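Local coordinates for hypothetical protein DR_0824 (PDB 2IMR) that deaminates aminodeoxyfutalosine to futalosine in menaquinone biosynthesis with one zinc ion per subunit, and acts to a lesser extent on adenosine and related nucleosides, at residues Leu41-Leu46 with Ala89-Pro94; Pro93-Ala98 with Phe412-Ser417; Gly346-Leu351 with Leu383-Val388. All coordinates share one frame; numbering follows the deposited sequence.

Interaction 1. Residues Leu41-Leu46 with Ala89-Pro94; sequences LTCDVL and AVIAPP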
loop_
_atom_site.group_PDB
_atom_site.type_symbol
_atom_site.label_atom_id
_atom_site.label_comp_id
_atom_site.label_asym_id
_atom_site.label_seq_id
_atom_site.Cartn_x
_atom_site.Cartn_y
_atom_site.Cartn_z
ATOM N N LEU A 41 -1.950 -6.978 -30.647
ATOM C CA LEU A 41 -2.517 -7.547 -29.435
ATOM C C LEU A 41 -3.464 -6.516 -28.850
ATOM O O LEU A 41 -3.053 -5.396 -28.550
ATOM C CB LEU A 41 -1.415 -7.863 -28.425
ATOM C CG LEU A 41 -0.146 -8.529 -28.960
ATOM C CD1 LEU A 41 0.654 -9.061 -27.791
ATOM C CD2 LEU A 41 -0.485 -9.653 -29.919
ATOM N N THR A 42 -4.730 -6.885 -28.690
ATOM C CA THR A 42 -5.706 -5.954 -28.136
ATOM C C THR A 42 -6.086 -6.303 -26.699
ATOM O O THR A 42 -6.083 -7.469 -26.303
ATOM C CB THR A 42 -6.986 -5.911 -28.988
ATOM O OG1 THR A 42 -7.627 -7.191 -28.961
ATOM C CG2 THR A 42 -6.648 -5.551 -30.427
ATOM N N CYS A 43 -6.412 -5.276 -25.923
ATOM C CA CYS A 43 -6.796 -5.458 -24.528
ATOM C C CYS A 43 -7.888 -4.468 -24.146
ATOM O O CYS A 43 -8.248 -3.592 -24.938
ATOM C CB CYS A 43 -5.579 -5.276 -23.616
ATOM S SG CYS A 43 -4.698 -3.691 -23.764
ATOM N N ASP A 44 -8.416 -4.604 -22.935
ATOM C CA ASP A 44 -9.464 -3.702 -22.482
ATOM C C ASP A 44 -8.852 -2.436 -21.920
ATOM O O ASP A 44 -9.391 -1.344 -22.098
ATOM C CB ASP A 44 -10.340 -4.383 -21.430
ATOM C CG ASP A 44 -11.048 -5.606 -21.975
ATOM O OD1 ASP A 44 -11.543 -5.541 -23.119
ATOM O OD2 ASP A 44 -11.119 -6.628 -21.263
ATOM N N VAL A 45 -7.724 -2.584 -21.239
ATOM C CA VAL A 45 -7.029 -1.446 -20.664
ATOM C C VAL A 45 -5.529 -1.575 -20.868
ATOM O O VAL A 45 -4.918 -2.580 -20.493
ATOM C CB VAL A 45 -7.302 -1.308 -19.148
ATOM C CG1 VAL A 45 -6.456 -0.185 -18.572
ATOM C CG2 VAL A 45 -8.774 -1.034 -18.909
ATOM N N LEU A 46 -4.945 -0.545 -21.465
ATOM C CA LEU A 46 -3.518 -0.510 -21.726
ATOM C C LEU A 46 -2.838 0.612 -20.955
ATOM O O LEU A 46 -3.336 1.735 -20.918
ATOM C CB LEU A 46 -3.266 -0.295 -23.220
ATOM C CG LEU A 46 -1.875 0.236 -23.577
ATOM C CD1 LEU A 46 -0.850 -0.872 -23.435
ATOM C CD2 LEU A 46 -1.879 0.776 -25.003
ATOM N N ALA A 89 -7.696 -8.651 -20.535
ATOM C CA ALA A 89 -8.160 -7.376 -19.999
ATOM C C ALA A 89 -7.091 -6.300 -19.865
ATOM O O ALA A 89 -7.311 -5.145 -20.229
ATOM C CB ALA A 89 -8.832 -7.600 -18.645
ATOM N N VAL A 90 -5.926 -6.671 -19.360
ATOM C CA VAL A 90 -4.894 -5.680 -19.146
ATOM C C VAL A 90 -3.509 -5.953 -19.706
ATOM O O VAL A 90 -2.977 -7.062 -19.601
ATOM C CB VAL A 90 -4.724 -5.407 -17.626
ATOM C CG1 VAL A 90 -3.635 -4.371 -17.392
ATOM C CG2 VAL A 90 -6.056 -4.956 -17.026
ATOM N N ILE A 91 -2.937 -4.918 -20.307
ATOM C CA ILE A 91 -1.577 -4.972 -20.813
ATOM C C ILE A 91 -0.907 -3.785 -20.144
ATOM O O ILE A 91 -1.292 -2.634 -20.381
ATOM C CB ILE A 91 -1.488 -4.803 -22.341
ATOM C CG1 ILE A 91 -2.067 -6.037 -23.038
ATOM C CG2 ILE A 91 -0.036 -4.611 -22.741
ATOM C CD1 ILE A 91 -1.997 -5.986 -24.552
ATOM N N ALA A 92 0.076 -4.063 -19.293
ATOM C CA ALA A 92 0.784 -3.013 -18.570
ATOM C C ALA A 92 1.960 -3.588 -17.799
ATOM O O ALA A 92 2.054 -4.801 -17.606
ATOM C CB ALA A 92 -0.178 -2.309 -17.600
ATOM N N PRO A 93 2.883 -2.722 -17.352
ATOM C CA PRO A 93 4.033 -3.216 -16.598
ATOM C C PRO A 93 3.506 -3.947 -15.365
ATOM O O PRO A 93 2.355 -3.743 -14.973
ATOM C CB PRO A 93 4.778 -1.934 -16.231
ATOM C CG PRO A 93 4.459 -1.022 -17.382
ATOM C CD PRO A 93 2.989 -1.270 -17.587
ATOM N N PRO A 94 4.326 -4.818 -14.752
ATOM C CA PRO A 94 3.850 -5.529 -13.562
ATOM C C PRO A 94 3.467 -4.514 -12.488
ATOM O O PRO A 94 4.189 -3.544 -12.257
ATOM C CB PRO A 94 5.050 -6.386 -13.167
ATOM C CG PRO A 94 6.220 -5.613 -13.704
ATOM C CD PRO A 94 5.722 -5.170 -15.050
#
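C43 and I91 meet through their torsions: in C43 the SG lies between the backbone N and the carbonyl carbon (chi1 56°), and in I91 CD1 is anti to CA (chi2 -179°), which lays sulfur and isoleucine arm alongside each other. The sulfur is 3.6 Å from I91 CG1 and equally near CD1. L46 comes to the same isoleucine from the next strand, its CD1 lying 3.9 Å from the I91 CG2 branch, the two side chains crossing obliquely.

The backbone pairing is short and parallel, V45 beside V90 and L46 beside I91. A89 O receives V45 N at 2.8 Å and a weak bond from D44 N at 3.0 Å; V45 O then takes I91 N at 3.1 Å. The V90 CA hydrogen also approaches V45 O, with CA and O 3.4 Å apart.

This is sheet-edge pairing in the small beta domain beside the barrel, which amidohydrolases commonly carry. L402 and W408 cover I91, whereas V45 and V90 face V384 of helix 380-395. D44 interrupts the strand between C43 and V45; its OD2 lies 3.6 Å from A89 CB, but the carboxylate's stronger partner is the R86 salt bridge.

The chemistry is divided accordingly: two good backbone bonds and one weak one fix the register, two of the three gathered on A89 O, and the side chains add apolar contact around I91, with the D44 charge paired to an arginine at the margin.

Interaction 2. Residues Pro93-Ala98 with Phe412-Ser417; sequences PPPVNA and FRWELS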
loop_
_atom_site.group_PDB
_atom_site.type_symbol
_atom_site.label_atom_id
_atom_site.label_comp_id
_atom_site.label_asym_id
_atom_site.label_seq_id
_atom_site.Cartn_x
_atom_site.Cartn_y
_atom_site.Cartn_z
ATOM N N PRO A 93 2.883 -2.722 -17.352
ATOM C CA PRO A 93 4.033 -3.216 -16.598
ATOM C C PRO A 93 3.506 -3.947 -15.365
ATOM O O PRO A 93 2.355 -3.743 -14.973
ATOM C CB PRO A 93 4.778 -1.934 -16.231
ATOM C CG PRO A 93 4.459 -1.022 -17.382
ATOM C CD PRO A 93 2.989 -1.270 -17.587
ATOM N N PRO A 94 4.326 -4.818 -14.752
ATOM C CA PRO A 94 3.850 -5.529 -13.562
ATOM C C PRO A 94 3.467 -4.514 -12.488
ATOM O O PRO A 94 4.189 -3.544 -12.257
ATOM C CB PRO A 94 5.050 -6.386 -13.167
ATOM C CG PRO A 94 6.220 -5.613 -13.704
ATOM C CD PRO A 94 5.722 -5.170 -15.050
ATOM N N PRO A 95 2.326 -4.725 -11.819
ATOM C CA PRO A 95 1.882 -3.794 -10.778
ATOM C C PRO A 95 2.726 -3.790 -9.513
ATOM O O PRO A 95 3.394 -4.767 -9.180
ATOM C CB PRO A 95 0.451 -4.242 -10.513
ATOM C CG PRO A 95 0.550 -5.732 -10.682
ATOM C CD PRO A 95 1.393 -5.862 -11.939
ATOM N N VAL A 96 2.686 -2.666 -8.815
ATOM C CA VAL A 96 3.415 -2.506 -7.570
ATOM C C VAL A 96 2.484 -2.855 -6.414
ATOM O O VAL A 96 1.319 -2.453 -6.404
ATOM C CB VAL A 96 3.882 -1.043 -7.384
ATOM C CG1 VAL A 96 4.409 -0.837 -5.963
ATOM C CG2 VAL A 96 4.956 -0.705 -8.413
ATOM N N ASN A 97 2.991 -3.622 -5.454
ATOM C CA ASN A 97 2.200 -3.968 -4.282
ATOM C C ASN A 97 2.679 -2.944 -3.276
ATOM O O ASN A 97 3.673 -3.166 -2.573
ATOM C CB ASN A 97 2.522 -5.373 -3.782
ATOM C CG ASN A 97 1.543 -5.840 -2.723
ATOM O OD1 ASN A 97 0.949 -5.024 -2.017
ATOM N ND2 ASN A 97 1.381 -7.150 -2.597
ATOM N N ALA A 98 1.968 -1.821 -3.224
ATOM C CA ALA A 98 2.321 -0.689 -2.374
ATOM C C ALA A 98 2.168 -0.864 -0.872
ATOM O O ALA A 98 2.590 0.002 -0.104
ATOM C CB ALA A 98 1.549 0.552 -2.835
ATOM N N PHE A 412 4.052 -8.174 -19.464
ATOM C CA PHE A 412 3.150 -7.043 -19.693
ATOM C C PHE A 412 1.729 -7.514 -19.952
ATOM O O PHE A 412 0.781 -6.735 -19.883
ATOM C CB PHE A 412 3.619 -6.225 -20.901
ATOM C CG PHE A 412 4.971 -5.601 -20.727
ATOM C CD1 PHE A 412 5.738 -5.264 -21.839
ATOM C CD2 PHE A 412 5.471 -5.330 -19.460
ATOM C CE1 PHE A 412 6.988 -4.666 -21.690
ATOM C CE2 PHE A 412 6.718 -4.732 -19.298
ATOM C CZ PHE A 412 7.478 -4.400 -20.416
ATOM N N ARG A 413 1.590 -8.793 -20.272
ATOM C CA ARG A 413 0.288 -9.371 -20.561
ATOM C C ARG A 413 -0.218 -10.051 -19.277
ATOM O O ARG A 413 0.060 -11.222 -19.025
ATOM C CB ARG A 413 0.453 -10.373 -21.706
ATOM C CG ARG A 413 -0.819 -10.847 -22.348
ATOM C CD ARG A 413 -0.508 -11.475 -23.719
ATOM N NE ARG A 413 -1.656 -12.207 -24.231
ATOM C CZ ARG A 413 -1.728 -12.746 -25.442
ATOM N NH1 ARG A 413 -0.708 -12.637 -26.289
ATOM N NH2 ARG A 413 -2.825 -13.398 -25.799
ATOM N N TRP A 414 -0.970 -9.302 -18.475
ATOM C CA TRP A 414 -1.478 -9.804 -17.200
ATOM C C TRP A 414 -2.244 -11.127 -17.220
ATOM O O TRP A 414 -2.187 -11.883 -16.248
ATOM C CB TRP A 414 -2.337 -8.729 -16.531
ATOM C CG TRP A 414 -1.554 -7.538 -16.055
ATOM C CD1 TRP A 414 -0.296 -7.168 -16.442
ATOM C CD2 TRP A 414 -1.998 -6.536 -15.130
ATOM N NE1 TRP A 414 0.071 -6.001 -15.817
ATOM C CE2 TRP A 414 -0.955 -5.590 -15.006
ATOM C CE3 TRP A 414 -3.176 -6.345 -14.396
ATOM C CZ2 TRP A 414 -1.055 -4.465 -14.175
ATOM C CZ3 TRP A 414 -3.278 -5.222 -13.565
ATOM C CH2 TRP A 414 -2.220 -4.300 -13.466
ATOM N N GLU A 415 -2.950 -11.418 -18.311
ATOM C CA GLU A 415 -3.718 -12.660 -18.382
ATOM C C GLU A 415 -2.842 -13.916 -18.315
ATOM O O GLU A 415 -3.353 -15.021 -18.107
ATOM C CB GLU A 415 -4.557 -12.711 -19.666
ATOM C CG GLU A 415 -3.737 -12.971 -20.920
ATOM C CD GLU A 415 -4.577 -13.407 -22.105
ATOM O OE1 GLU A 415 -5.659 -13.996 -21.897
ATOM O OE2 GLU A 415 -4.137 -13.184 -23.251
ATOM N N LEU A 416 -1.532 -13.747 -18.475
ATOM C CA LEU A 416 -0.603 -14.883 -18.455
ATOM C C LEU A 416 0.196 -15.005 -17.157
ATOM O O LEU A 416 1.111 -15.836 -17.055
ATOM C CB LEU A 416 0.377 -14.770 -19.628
ATOM C CG LEU A 416 -0.217 -14.504 -21.013
ATOM C CD1 LEU A 416 0.907 -14.327 -22.029
ATOM C CD2 LEU A 416 -1.123 -15.650 -21.416
ATOM N N SER A 417 -0.155 -14.189 -16.169
ATOM C CA SER A 417 0.545 -14.177 -14.889
ATOM C C SER A 417 0.530 -15.516 -14.152
ATOM O O SER A 417 -0.518 -16.150 -14.023
ATOM C CB SER A 417 -0.051 -13.099 -13.983
ATOM O OG SER A 417 0.673 -13.001 -12.767
#
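F412 meets P93 and P94 where the C-terminal tail of the amidohydrolase comes back to the linker between the small beta domain and the beta/alpha-barrel. Its ring CD2 lies 3.8 Å from P93 CA, and P94 CD stands near the ring plane at the edge. The backbone of F412 also pairs with A92, just before the prolines. R413 instead holds E415 within its own segment.

W414 makes the largest share of the contact. Its CG lies beside the backbone N, anti to the carbonyl carbon (chi1 -69°), and from there the indole extends to the prolines. NE1 is shared: its stronger bond goes to A92 O, and a weak one, 3.3 Å long and bent to 142° at the hydrogen, goes to P93 O at the ring's edge. Three successive prolines have no N-H to offer, so what this run can give the indole is carbonyl oxygen and ring carbon. R365 of helix 365-374 makes a cation-pi contact with the indole, and V388 of helix 380-395 packs against it too. An alanine here would probably leave A92 O and P93 O without this N-H donor and open a gap beside P95, with R365 losing its aromatic partner.

E415, in the 3-10 segment 414-416, is gripped side-on by R413, NE and NH2 both reaching OE2, which lies in the guanidinium plane; the R413 NE to E415 OE2 distance is 2.8 Å. The turn is held by L416 N on R413 O at 3.0 Å and S417 N on W414 O at 3.1 Å.

Back at the linker, the pyrrolidine of P95 and the six-membered half of the indole reach toward each other tip to tip, P95 CD coming 3.6 Å from W414 CZ2.

Interaction 3. Residues Gly346-Leu351 with Leu383-Val388; sequences GVEVAL and LVRAAV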
loop_
_atom_site.group_PDB
_atom_site.type_symbol
_atom_site.label_atom_id
_atom_site.label_comp_id
_atom_site.label_asym_id
_atom_site.label_seq_id
_atom_site.Cartn_x
_atom_site.Cartn_y
_atom_site.Cartn_z
ATOM N N GLY A 346 -8.407 14.669 -6.061
ATOM C CA GLY A 346 -7.077 14.720 -6.641
ATOM C C GLY A 346 -5.980 14.069 -5.823
ATOM O O GLY A 346 -4.802 14.382 -5.992
ATOM N N VAL A 347 -6.365 13.155 -4.942
ATOM C CA VAL A 347 -5.406 12.452 -4.100
ATOM C C VAL A 347 -4.836 11.253 -4.853
ATOM O O VAL A 347 -5.579 10.493 -5.466
ATOM C CB VAL A 347 -6.084 11.966 -2.801
ATOM C CG1 VAL A 347 -5.078 11.219 -1.932
ATOM C CG2 VAL A 347 -6.665 13.157 -2.049
ATOM N N GLU A 348 -3.514 11.106 -4.821
ATOM C CA GLU A 348 -2.837 9.998 -5.490
ATOM C C GLU A 348 -3.165 8.701 -4.751
ATOM O O GLU A 348 -2.945 8.590 -3.544
ATOM C CB GLU A 348 -1.323 10.228 -5.482
ATOM C CG GLU A 348 -0.501 9.109 -6.117
ATOM C CD GLU A 348 -0.730 8.977 -7.610
ATOM O OE1 GLU A 348 -1.861 8.632 -8.016
ATOM O OE2 GLU A 348 0.225 9.217 -8.380
ATOM N N VAL A 349 -3.689 7.725 -5.483
ATOM C CA VAL A 349 -4.063 6.443 -4.899
ATOM C C VAL A 349 -3.212 5.302 -5.448
ATOM O O VAL A 349 -2.950 5.229 -6.649
ATOM C CB VAL A 349 -5.552 6.130 -5.179
ATOM C CG1 VAL A 349 -5.944 4.799 -4.542
ATOM C CG2 VAL A 349 -6.426 7.249 -4.632
ATOM N N ALA A 350 -2.769 4.426 -4.551
ATOM C CA ALA A 350 -1.963 3.269 -4.921
ATOM C C ALA A 350 -2.675 2.026 -4.392
ATOM O O ALA A 350 -3.543 2.120 -3.521
ATOM C CB ALA A 350 -0.572 3.379 -4.306
ATOM N N LEU A 351 -2.307 0.865 -4.919
ATOM C CA LEU A 351 -2.914 -0.387 -4.496
ATOM C C LEU A 351 -1.961 -1.314 -3.751
ATOM O O LEU A 351 -0.775 -1.401 -4.065
ATOM C CB LEU A 351 -3.472 -1.127 -5.713
ATOM C CG LEU A 351 -4.805 -0.633 -6.268
ATOM C CD1 LEU A 351 -4.993 -1.148 -7.690
ATOM C CD2 LEU A 351 -5.931 -1.111 -5.370
ATOM N N LEU A 383 -7.840 2.502 -12.243
ATOM C CA LEU A 383 -7.404 1.367 -11.436
ATOM C C LEU A 383 -6.038 0.860 -11.867
ATOM O O LEU A 383 -5.156 0.638 -11.038
ATOM C CB LEU A 383 -8.430 0.232 -11.527
ATOM C CG LEU A 383 -9.865 0.589 -11.134
ATOM C CD1 LEU A 383 -10.777 -0.608 -11.354
ATOM C CD2 LEU A 383 -9.900 1.026 -9.672
ATOM N N VAL A 384 -5.860 0.680 -13.172
ATOM C CA VAL A 384 -4.592 0.190 -13.690
ATOM C C VAL A 384 -3.464 1.190 -13.464
ATOM O O VAL A 384 -2.373 0.815 -13.036
ATOM C CB VAL A 384 -4.719 -0.164 -15.187
ATOM C CG1 VAL A 384 -3.375 -0.586 -15.754
ATOM C CG2 VAL A 384 -5.729 -1.288 -15.346
ATOM N N ARG A 385 -3.722 2.466 -13.733
ATOM C CA ARG A 385 -2.698 3.480 -13.519
ATOM C C ARG A 385 -2.277 3.481 -12.050
ATOM O O ARG A 385 -1.097 3.603 -11.730
ATOM C CB ARG A 385 -3.220 4.867 -13.902
ATOM C CG ARG A 385 -2.259 5.977 -13.523
ATOM C CD ARG A 385 -2.938 7.334 -13.481
ATOM N NE ARG A 385 -2.199 8.245 -12.612
ATOM C CZ ARG A 385 -0.929 8.591 -12.798
ATOM N NH1 ARG A 385 -0.254 8.106 -13.831
ATOM N NH2 ARG A 385 -0.328 9.405 -11.939
ATOM N N ALA A 386 -3.248 3.345 -11.156
ATOM C CA ALA A 386 -2.959 3.327 -9.727
ATOM C C ALA A 386 -2.076 2.135 -9.366
ATOM O O ALA A 386 -1.093 2.275 -8.638
ATOM C CB ALA A 386 -4.261 3.266 -8.930
ATOM N N ALA A 387 -2.430 0.964 -9.883
ATOM C CA ALA A 387 -1.678 -0.251 -9.594
ATOM C C ALA A 387 -0.215 -0.134 -9.991
ATOM O O ALA A 387 0.673 -0.595 -9.272
ATOM C CB ALA A 387 -2.313 -1.445 -10.307
ATOM N N VAL A 388 0.034 0.494 -11.134
ATOM C CA VAL A 388 1.393 0.635 -11.634
ATOM C C VAL A 388 2.086 1.945 -11.262
ATOM O O VAL A 388 3.059 1.944 -10.505
ATOM C CB VAL A 388 1.423 0.473 -13.170
ATOM C CG1 VAL A 388 2.851 0.607 -13.681
ATOM C CG2 VAL A 388 0.843 -0.879 -13.556
HETATM O O HOH W 1 0.072 0.124 -6.467
#
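A350 and A386 bring strand 349-351 and helix 383-388 together, the short axes approaching to 6.2 Å with their directions 74° apart. The small A386 points at the strand and its CB presses on the backbone there, 3.3 Å from V349 O. Farther along, L351 is directed at the helix, with CG beside its own backbone N (chi1 -78°); CD1 lies 3.8 Å from A387 CB and just as far from L383 O. W339 of helix 339-344 also touches V349, L351, L383 and A386.

The strand belongs to the beta/alpha-barrel of the amidohydrolase family. It runs parallel to strand 322-324, and L351 also bonds through its backbone to A98 of strand 97-98, just before the zinc ligands H99 and H101. D354, another zinc ligand, follows shortly after the strand, and the side chain of A350 lies about 13 Å from the metal.

Just ahead of V349, E348 and R385 cross at about a right angle, the carboxylate and guanidinium planes 31° apart. E348 OE2 and R385 NH2 are 3.6 Å apart, a long salt bridge; the stronger partner of that oxygen is R393. Beside L351 a water joins the backbones: it accepts from L351 N at 2.9 Å and is placed to donate to A387 O at 3.0 Å.

How the interactions relate
From the N terminus, interaction 1 closes first, bringing 89-94 back onto 41-46 across a loop of 42 residues, 19 of them in strands. P93 and P94 lie in both ranges, so interaction 2 opens where interaction 1 ends and closes only when the tail at 412-417 returns, after some 313 residues. Interaction 3 is nested inside that long loop, joining strand 349-351 to helix 380-395, with two helices between. Interactions 2 and 3 also touch: V96 N bonds to A387 O, and A98 CB packs on A350 CB. Together the contacts tie the small beta domain, the proline linker and the C-terminal tail to the barrel.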